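Local coordinates for glycoside hydrolase family 88 protein (Bacteroides vulgatus, PDB 4Q88), which is a glycoside hydrolase family 88 protein and probably acts as a hydrolase on glycan substrates, though its own activity and substrate are not established, at residues T242-I247 with D294-I299. Sequence-based numbering, arbitrary orientation. Where two conformers were deposited one is given.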
loop_
_atom_site.group_PDB
_atom_site.type_symbol
_atom_site.label_atom_id
_atom_site.label_comp_id
_atom_site.label_asym_id
_atom_site.label_seq_id
_atom_site.Cartn_x
_atom_site.Cartn_y
_atom_site.Cartn_z
ATOM N N THR A 242 -11.456 -5.760 12.138
ATOM C CA THR A 242 -12.660 -6.153 11.371
ATOM C C THR A 242 -12.355 -6.491 9.943
ATOM O O THR A 242 -12.874 -7.475 9.397
ATOM C CB THR A 242 -13.649 -5.009 11.410
ATOM O OG1 THR A 242 -13.970 -4.692 12.771
ATOM C CG2 THR A 242 -14.907 -5.359 10.664
HETATM N N MSE A 243 -11.497 -5.691 9.283
HETATM C CA MSE A 243 -11.101 -6.025 7.940
HETATM C C MSE A 243 -10.366 -7.333 7.892
HETATM O O MSE A 243 -10.554 -8.138 6.984
HETATM C CB MSE A 243 -10.169 -4.955 7.311
HETATM C CG MSE A 243 -10.829 -3.604 7.145
HETATM SE SE MSE A 243 -9.630 -2.473 6.062
HETATM C CE MSE A 243 -9.791 -3.414 4.333
ATOM N N ALA A 244 -9.536 -7.605 8.894
ATOM C CA ALA A 244 -8.793 -8.866 8.918
ATOM C C ALA A 244 -9.742 -10.071 8.867
ATOM O O ALA A 244 -9.510 -11.047 8.115
ATOM C CB ALA A 244 -7.906 -8.967 10.182
ATOM N N LYS A 245 -10.790 -9.994 9.647
ATOM C CA LYS A 245 -11.749 -11.060 9.701
ATOM C C LYS A 245 -12.491 -11.193 8.306
ATOM O O LYS A 245 -12.692 -12.337 7.792
ATOM C CB LYS A 245 -12.738 -10.807 10.803
ATOM C CG LYS A 245 -13.653 -11.982 11.035
ATOM C CD LYS A 245 -14.414 -11.876 12.344
ATOM C CE LYS A 245 -15.214 -13.154 12.572
ATOM N NZ LYS A 245 -16.149 -12.994 13.726
ATOM N N SER A 246 -12.933 -10.066 7.746
ATOM C CA SER A 246 -13.648 -10.114 6.457
ATOM C C SER A 246 -12.763 -10.600 5.311
ATOM O O SER A 246 -13.203 -11.368 4.375
ATOM C CB SER A 246 -14.227 -8.753 6.173
ATOM O OG SER A 246 -15.120 -8.403 7.206
ATOM N N ILE A 247 -11.528 -10.138 5.334
ATOM C CA ILE A 247 -10.558 -10.556 4.311
ATOM C C ILE A 247 -10.280 -12.068 4.473
ATOM O O ILE A 247 -10.253 -12.829 3.495
ATOM C CB ILE A 247 -9.285 -9.719 4.374
ATOM C CG1 ILE A 247 -9.562 -8.257 4.014
ATOM C CG2 ILE A 247 -8.210 -10.343 3.518
ATOM C CD1 ILE A 247 -8.450 -7.319 4.471
ATOM N N ASP A 294 -3.222 -17.937 16.422
ATOM C CA ASP A 294 -3.758 -19.226 16.086
ATOM C C ASP A 294 -4.832 -19.100 14.986
ATOM O O ASP A 294 -4.891 -19.921 14.088
ATOM C CB ASP A 294 -4.340 -19.888 17.334
ATOM C CG ASP A 294 -3.261 -20.253 18.355
ATOM O OD1 ASP A 294 -2.119 -20.600 17.952
ATOM O OD2 ASP A 294 -3.567 -20.187 19.559
ATOM N N ILE A 295 -5.647 -18.058 15.054
ATOM C CA ILE A 295 -6.692 -17.846 14.056
ATOM C C ILE A 295 -6.089 -17.460 12.701
ATOM O O ILE A 295 -6.459 -18.011 11.672
ATOM C CB ILE A 295 -7.680 -16.761 14.526
ATOM C CG1 ILE A 295 -8.495 -17.314 15.689
ATOM C CG2 ILE A 295 -8.574 -16.312 13.353
ATOM C CD1 ILE A 295 -9.334 -16.264 16.385
ATOM N N TYR A 296 -5.153 -16.539 12.703
ATOM C CA TYR A 296 -4.653 -15.982 11.442
ATOM C C TYR A 296 -3.418 -16.651 10.889
ATOM O O TYR A 296 -3.101 -16.416 9.742
ATOM C CB TYR A 296 -4.466 -14.482 11.520
ATOM C CG TYR A 296 -5.803 -13.796 11.665
ATOM C CD1 TYR A 296 -6.645 -13.649 10.570
ATOM C CD2 TYR A 296 -6.251 -13.368 12.885
ATOM C CE1 TYR A 296 -7.908 -13.095 10.705
ATOM C CE2 TYR A 296 -7.495 -12.778 13.029
ATOM C CZ TYR A 296 -8.328 -12.663 11.912
ATOM O OH TYR A 296 -9.532 -12.071 12.067
ATOM N N SER A 297 -2.697 -17.449 11.687
ATOM C CA SER A 297 -1.468 -18.094 11.145
ATOM C C SER A 297 -1.793 -19.064 9.946
ATOM O O SER A 297 -1.108 -19.050 8.970
ATOM C CB SER A 297 -0.534 -18.664 12.269
ATOM O OG SER A 297 0.055 -17.640 13.107
ATOM N N PRO A 298 -2.896 -19.806 9.951
ATOM C CA PRO A 298 -3.273 -20.596 8.765
ATOM C C PRO A 298 -3.539 -19.784 7.477
ATOM O O PRO A 298 -3.254 -20.224 6.348
ATOM C CB PRO A 298 -4.559 -21.298 9.192
ATOM C CG PRO A 298 -4.526 -21.275 10.682
ATOM C CD PRO A 298 -3.791 -20.050 11.093
ATOM N N ILE A 299 -4.113 -18.604 7.655
ATOM C CA ILE A 299 -4.367 -17.700 6.517
ATOM C C ILE A 299 -3.015 -17.265 5.921
ATOM O O ILE A 299 -2.823 -17.267 4.687
ATOM C CB ILE A 299 -5.165 -16.447 6.991
ATOM C CG1 ILE A 299 -6.444 -16.862 7.681
ATOM C CG2 ILE A 299 -5.409 -15.455 5.866
ATOM C CD1 ILE A 299 -7.443 -17.636 6.860
#
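Y296 reaches across from helix 293-311 and lays the outer end of its phenol against one turn of helix 233-249, at A244 and K245. The ring leaves its backbone with CG anti to the carbonyl carbon (chi1 -67°), which carries the hydroxyl end to the other helix and bridges backbones still 8.6 Å apart between the CA atoms of A244 and Y296. CB of A244 points at helix 293-311 and lies 4.1 Å from CZ of Y296, a short side chain meeting the outer ring. On the same ring, CE1 of Y296 comes to 3.7 Å from the carbonyl O of A244, which meets the ring obliquely. The phenol oxygen ends beside the next residue, with OH of Y296 3.4 Å from CA of K245 and 3.7 Å from its CB. K245 N is as near that hydroxyl as CA is but not aligned for a hydrogen bond, and none joins the two segments; van der Waals packing holds them. Within its own helix, CG2 of I295 sits over one face of the Y296 ring, 3.7 Å from its plane and displaced from the centre. This is plain helix-to-helix packing, consistent with the (alpha/alpha)6 barrel of the family. L291, in the loop before helix 293-311, touches both A244 and Y296. Helix 272-287 packs against both partners, through F282 on A244 and I286 on Y296, while F216 of helix 209-225 also meets A244 and strand 186-187 borders helix 233-249 at M243, S246 and I247.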